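Local coordinates for interleukin-10-like protein (Human herpesvirus 5, PDB 1LQS) that binds the human interleukin-10 receptor in competition with human interleukin-10 and triggers immunosuppressive signalling that the virus exploits, at residues H36-K39 and P40-R44; C63-M66 and D67-R71; S140-D143 and T144-S147. One frame throughout, in Å; residues are numbered along the deposited sequence.

Contact 1: H36-K39 and P40-R44; sequences HRVK and PTLQR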
# COMPACT_ATOMS: atom_id res chain seq x y z
N HIS C 36 27.83 -0.35 -19.13
CA HIS C 36 29.07 0.29 -18.74
C HIS C 36 29.97 0.57 -19.95
O HIS C 36 30.66 1.58 -19.99
CB HIS C 36 29.81 -0.59 -17.72
CG HIS C 36 31.18 -0.08 -17.36
ND1 HIS C 36 31.37 1.01 -16.55
CD2 HIS C 36 32.41 -0.49 -17.74
CE1 HIS C 36 32.67 1.26 -16.45
NE2 HIS C 36 33.32 0.36 -17.16
N ARG C 37 29.96 -0.32 -20.93
CA ARG C 37 30.81 -0.16 -22.10
C ARG C 37 30.48 1.04 -22.98
O ARG C 37 31.36 1.66 -23.56
CB ARG C 37 30.77 -1.41 -22.97
CG ARG C 37 31.18 -2.68 -22.27
CD ARG C 37 31.61 -3.71 -23.31
NE ARG C 37 30.52 -4.09 -24.20
CZ ARG C 37 29.68 -5.09 -23.94
NH1 ARG C 37 28.71 -5.40 -24.80
NH2 ARG C 37 29.83 -5.80 -22.82
N VAL C 38 29.19 1.35 -23.06
CA VAL C 38 28.70 2.41 -23.91
C VAL C 38 28.25 3.64 -23.12
O VAL C 38 27.75 4.61 -23.68
CB VAL C 38 27.53 1.86 -24.76
CG1 VAL C 38 26.43 1.30 -23.86
CG2 VAL C 38 26.96 2.95 -25.65
N LYS C 39 28.46 3.59 -21.81
CA LYS C 39 28.04 4.66 -20.90
C LYS C 39 28.56 6.04 -21.31
O LYS C 39 27.80 7.01 -21.34
CB LYS C 39 28.49 4.32 -19.48
CG LYS C 39 27.81 5.09 -18.37
CD LYS C 39 28.35 4.62 -17.03
CE LYS C 39 27.70 5.35 -15.88
NZ LYS C 39 28.55 5.29 -14.69
N PRO C 40 29.86 6.15 -21.61
CA PRO C 40 30.37 7.47 -22.00
C PRO C 40 29.73 8.07 -23.27
O PRO C 40 29.62 9.28 -23.39
CB PRO C 40 31.89 7.26 -22.11
CG PRO C 40 32.05 5.78 -22.23
CD PRO C 40 30.98 5.23 -21.35
N THR C 41 29.30 7.22 -24.20
CA THR C 41 28.64 7.74 -25.40
C THR C 41 27.24 8.25 -25.03
O THR C 41 26.93 9.43 -25.21
CB THR C 41 28.49 6.66 -26.48
OG1 THR C 41 29.78 6.29 -26.97
CG2 THR C 41 27.62 7.17 -27.64
N LEU C 42 26.41 7.36 -24.49
CA LEU C 42 25.04 7.72 -24.11
C LEU C 42 24.94 8.85 -23.11
O LEU C 42 23.91 9.53 -23.07
CB LEU C 42 24.29 6.51 -23.54
CG LEU C 42 24.11 5.29 -24.46
CD1 LEU C 42 23.16 4.30 -23.83
CD2 LEU C 42 23.59 5.75 -25.80
N GLN C 43 25.97 9.08 -22.30
CA GLN C 43 25.89 10.16 -21.32
C GLN C 43 26.70 11.40 -21.70
O GLN C 43 27.10 12.17 -20.82
CB GLN C 43 26.32 9.67 -19.93
CG GLN C 43 25.48 8.52 -19.36
CD GLN C 43 25.83 8.19 -17.91
OE1 GLN C 43 27.00 8.23 -17.53
NE2 GLN C 43 24.83 7.87 -17.11
N ARG C 44 26.92 11.61 -22.99
CA ARG C 44 27.67 12.78 -23.44
C ARG C 44 26.85 14.07 -23.39
O ARG C 44 27.14 14.95 -22.58
CB ARG C 44 28.26 12.57 -24.84
CG ARG C 44 29.77 12.33 -24.77
CD ARG C 44 30.53 12.57 -26.08
NE ARG C 44 30.15 11.64 -27.13
CZ ARG C 44 30.96 11.28 -28.13
NH1 ARG C 44 32.19 11.78 -28.18
NH2 ARG C 44 30.54 10.44 -29.07
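V38 O and K39 O take backbone bonds at the end of helix 25-42: L42 N reaches V38 O at 3.2 Å and Q43 N reaches K39 O at 2.9 Å. The helix is kinked at P40, whose nitrogen has no hydrogen to give to the turn before. The H36 carbonyl therefore faces the ring, with H36 O 3.9 Å from P40 CD. T41 N also misses the turn before; it makes a weak bond to V38 O, so that this oxygen serves two donors. Q43 then leaves helical backbone angles.

V38 and L42 form the apolar side of the turn. V38 carries CG2 anti to its backbone N, and this methyl lies 3.9 Å from L42 CG, with T41 CB almost as near.

K39 and Q43 lie on another side of the turn. K39 is extended beyond CG and passes Q43 at a slant. Its CG and CE lie 3.3 Å and 3.4 Å from Q43 OE1, so methylenes of the lysine meet the amide oxygen. The polar ends are taken up by other chains. K39 NZ makes a salt bridge to an acidic side chain of another protein, and Q43 OE1 takes a hydrogen bond from that protein's backbone. Q43 NE2 bonds S140 O of the second subunit.

The chemistry is thus divided. The apolar flank packs on L88 and, through L42, on L139 of the second subunit. The polar flank serves both the second subunit and the other protein, probably the receptor.

Contact 2: C63-M66 and D67-R71; sequences CSVM and DWLLR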
# COMPACT_ATOMS: atom_id res chain seq x y z
N CYS C 63 3.98 -0.13 -9.09
CA CYS C 63 3.80 -1.31 -9.93
C CYS C 63 3.30 -0.86 -11.30
O CYS C 63 3.74 -1.35 -12.34
CB CYS C 63 2.76 -2.25 -9.29
SG CYS C 63 1.11 -1.50 -9.03
N SER C 64 2.39 0.10 -11.29
CA SER C 64 1.81 0.62 -12.51
C SER C 64 2.86 1.38 -13.31
O SER C 64 2.94 1.27 -14.53
CB SER C 64 0.65 1.55 -12.15
OG SER C 64 -0.08 1.96 -13.29
N VAL C 65 3.68 2.16 -12.62
CA VAL C 65 4.71 2.93 -13.30
C VAL C 65 5.84 2.03 -13.80
O VAL C 65 6.42 2.29 -14.84
CB VAL C 65 5.31 4.03 -12.38
CG1 VAL C 65 6.46 4.73 -13.07
CG2 VAL C 65 4.23 5.04 -11.99
N MET C 66 6.12 0.97 -13.05
CA MET C 66 7.18 0.05 -13.42
C MET C 66 6.87 -0.60 -14.75
O MET C 66 7.77 -0.76 -15.59
CB MET C 66 7.37 -1.03 -12.34
CG MET C 66 8.64 -1.88 -12.50
SD MET C 66 10.20 -1.02 -12.08
CE MET C 66 10.63 -0.40 -13.68
N ASP C 67 5.60 -0.97 -14.95
CA ASP C 67 5.19 -1.62 -16.20
C ASP C 67 5.24 -0.62 -17.33
O ASP C 67 5.79 -0.90 -18.40
CB ASP C 67 3.77 -2.17 -16.12
CG ASP C 67 3.47 -3.17 -17.25
OD1 ASP C 67 3.98 -4.31 -17.16
OD2 ASP C 67 2.75 -2.83 -18.22
N TRP C 68 4.66 0.56 -17.08
CA TRP C 68 4.65 1.60 -18.08
C TRP C 68 6.06 1.82 -18.59
O TRP C 68 6.29 1.73 -19.80
CB TRP C 68 4.13 2.93 -17.52
CG TRP C 68 3.97 3.97 -18.59
CD1 TRP C 68 3.01 3.99 -19.57
CD2 TRP C 68 4.85 5.07 -18.87
NE1 TRP C 68 3.24 5.04 -20.44
CE2 TRP C 68 4.36 5.71 -20.03
CE3 TRP C 68 6.00 5.57 -18.25
CZ2 TRP C 68 4.99 6.84 -20.58
CZ3 TRP C 68 6.63 6.70 -18.81
CH2 TRP C 68 6.12 7.31 -19.96
N LEU C 69 6.98 2.09 -17.67
CA LEU C 69 8.37 2.33 -18.01
C LEU C 69 8.99 1.23 -18.86
O LEU C 69 9.49 1.50 -19.96
CB LEU C 69 9.21 2.53 -16.77
CG LEU C 69 9.10 3.90 -16.10
CD1 LEU C 69 10.15 4.01 -14.99
CD2 LEU C 69 9.30 5.01 -17.14
N LEU C 70 8.94 0.00 -18.36
CA LEU C 70 9.50 -1.13 -19.07
C LEU C 70 8.93 -1.28 -20.49
O LEU C 70 9.66 -1.63 -21.44
CB LEU C 70 9.28 -2.41 -18.27
CG LEU C 70 10.01 -2.46 -16.92
CD1 LEU C 70 9.50 -3.62 -16.09
CD2 LEU C 70 11.50 -2.59 -17.15
N ARG C 71 7.64 -1.00 -20.66
CA ARG C 71 7.02 -1.11 -21.98
C ARG C 71 7.52 0.02 -22.87
O ARG C 71 7.79 -0.17 -24.06
CB ARG C 71 5.49 -1.02 -21.87
CG ARG C 71 4.79 -2.32 -21.55
CD ARG C 71 3.35 -2.08 -21.09
NE ARG C 71 2.66 -3.35 -20.91
CZ ARG C 71 2.24 -4.12 -21.92
NH1 ARG C 71 2.44 -3.73 -23.17
NH2 ARG C 71 1.65 -5.28 -21.69
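V65 and L69 lie side by side on helix 62-84 and point the same way, with V65 CG1 4.1 Å from L69 CG. One residue on, M66 crosses L70. The methionine leaves with CG anti to the backbone N (chi1 -169°) and then bends at chi2 and chi3. The bend turns its methyl forward, toward the next turn, so that M66 CE ends 3.9 Å from L70 CG. M66 CG also lies 4.1 Å from L70 CD1. These four side chains are the close-packed part of the contact. The helix itself is regular: the N-H groups of D67, W68, L69 and L70 each bond the carbonyl four residues back, and L69 N to V65 O is 2.9 Å.

The looser, polar side is that of D67, partly exposed, and R71, exposed. One turn apart, they form a salt bridge, R71 NE to D67 OD2 at 2.7 Å. The carboxylate oxygen lies in the guanidinium plane and is met on its syn side, though from somewhat out of the carboxylate plane, and the N-H angle is only 132°. D67 OD1 is hydrogen-bonded to Y103 OH, so the carboxylate ties its own turn to a second helix.

In the fold, C63 SG joins C114 SG in a disulfide. V65 and M66 also touch V57, and S64 OG bonds D116 OD2 of the second subunit. L70 packs on L99, Y103 and M106 of helix 89-106. Toward the second subunit, V65 meets V119 and W68 meets I120, both on its helix 116-126, while M66 meets Y152 on its helix 142-155.

Contact 3: S140-D143 and T144-S147; sequences SELD and TLFS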
# COMPACT_ATOMS: atom_id res chain seq x y z
N SER C 140 -27.94 -9.98 -3.33
CA SER C 140 -28.08 -10.35 -1.93
C SER C 140 -27.15 -9.54 -1.05
O SER C 140 -27.41 -9.33 0.13
CB SER C 140 -27.77 -11.84 -1.75
OG SER C 140 -26.97 -12.07 -0.60
N GLU C 141 -26.05 -9.08 -1.64
CA GLU C 141 -25.07 -8.32 -0.88
C GLU C 141 -25.04 -6.82 -1.13
O GLU C 141 -24.07 -6.14 -0.80
CB GLU C 141 -23.68 -8.91 -1.09
CG GLU C 141 -23.52 -10.31 -0.54
CD GLU C 141 -22.07 -10.71 -0.41
OE1 GLU C 141 -21.80 -11.83 0.09
OE2 GLU C 141 -21.19 -9.92 -0.81
N LEU C 142 -26.11 -6.28 -1.72
CA LEU C 142 -26.15 -4.85 -1.93
C LEU C 142 -25.92 -4.13 -0.60
O LEU C 142 -25.32 -3.06 -0.57
CB LEU C 142 -27.50 -4.43 -2.52
CG LEU C 142 -27.59 -4.55 -4.04
CD1 LEU C 142 -29.00 -4.20 -4.52
CD2 LEU C 142 -26.55 -3.61 -4.68
N ASP C 143 -26.36 -4.73 0.50
CA ASP C 143 -26.15 -4.08 1.79
C ASP C 143 -24.66 -4.01 2.12
O ASP C 143 -24.16 -2.96 2.52
CB ASP C 143 -26.97 -4.78 2.91
CG ASP C 143 -26.64 -6.27 3.11
OD1 ASP C 143 -26.07 -6.92 2.20
OD2 ASP C 143 -26.99 -6.80 4.20
N THR C 144 -23.95 -5.12 1.92
CA THR C 144 -22.51 -5.17 2.17
C THR C 144 -21.80 -4.21 1.21
O THR C 144 -20.92 -3.45 1.62
CB THR C 144 -21.96 -6.61 1.95
OG1 THR C 144 -22.51 -7.48 2.95
CG2 THR C 144 -20.45 -6.63 2.05
N LEU C 145 -22.18 -4.24 -0.06
CA LEU C 145 -21.58 -3.35 -1.03
C LEU C 145 -21.68 -1.89 -0.56
O LEU C 145 -20.68 -1.16 -0.60
CB LEU C 145 -22.26 -3.49 -2.39
CG LEU C 145 -21.77 -2.44 -3.38
CD1 LEU C 145 -20.36 -2.81 -3.79
CD2 LEU C 145 -22.67 -2.35 -4.57
N PHE C 146 -22.86 -1.46 -0.13
CA PHE C 146 -23.05 -0.08 0.34
C PHE C 146 -22.16 0.28 1.52
O PHE C 146 -21.90 1.46 1.76
CB PHE C 146 -24.49 0.17 0.77
CG PHE C 146 -25.50 -0.15 -0.28
CD1 PHE C 146 -25.18 -0.02 -1.63
CD2 PHE C 146 -26.78 -0.57 0.08
CE1 PHE C 146 -26.11 -0.32 -2.60
CE2 PHE C 146 -27.71 -0.88 -0.89
CZ PHE C 146 -27.38 -0.75 -2.23
N SER C 147 -21.73 -0.73 2.27
CA SER C 147 -20.86 -0.48 3.42
C SER C 147 -19.43 -0.32 2.93
O SER C 147 -18.72 0.60 3.33
CB SER C 147 -20.94 -1.62 4.42
OG SER C 147 -22.14 -1.56 5.17
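F146 folds over the carbonyl of L142, at the start of helix 142-155. Its CB lies 3.6 Å from L142 O. Chi1 (-55°) brings the ring over that oxygen and chi2 (-30°) turns a face to it. CG, CD1 and CD2, then CE1 and CE2, all lie near L142 O. Farther out, CE1 also comes to 3.9 Å from L142 CD2. At the tip, CZ lies 3.7 Å from L142 CB. The backbone keeps the pair together, since F146 N bonds L142 O at 3.0 Å. L142 CD2 also meets L145 CD2 at 4.1 Å.

The first turn is set by E141, at the N-cap position. Its carbonyl receives L145 N in a nearly straight bond, 2.8 Å from E141 O. D143, with CG between its N and carbonyl carbon, reaches the N-H of the next residue. D143 OD1 takes a weak bond from T144 N at 2.8 Å, while D143 OD2 pairs with a basic side chain of another protein.

The second subunit covers much of the turn. E141 OE1 and OE2 accept hydrogen bonds from the backbone N atoms of its W51 and L52. L142 packs on its F35, and L145 on its L52. A helix start buried against the partner subunit is characteristic of the intertwined dimers of the IL-10 family, in which the C-terminal helices complete the bundle of the other chain.

All three contacts are local turns. Contact 2 lies in the first turns of helix 62-84, its centre about 4 Å from the centre of the chain. Contact 1 ends helix 25-42, and contact 3 lies where helix 135-140 gives way to helix 142-155. The centres of these two lie about 58 Å apart, on opposite sides of the chain centre. Contact 2 pairs aliphatic side chains with an internal salt bridge. Contact 1 is partly buried and spends its charge on another protein. Contact 3 is buried, largely against other chains. The two ends are far apart within one chain, yet the dimer brings contact 1 of one subunit against contact 3 of the other.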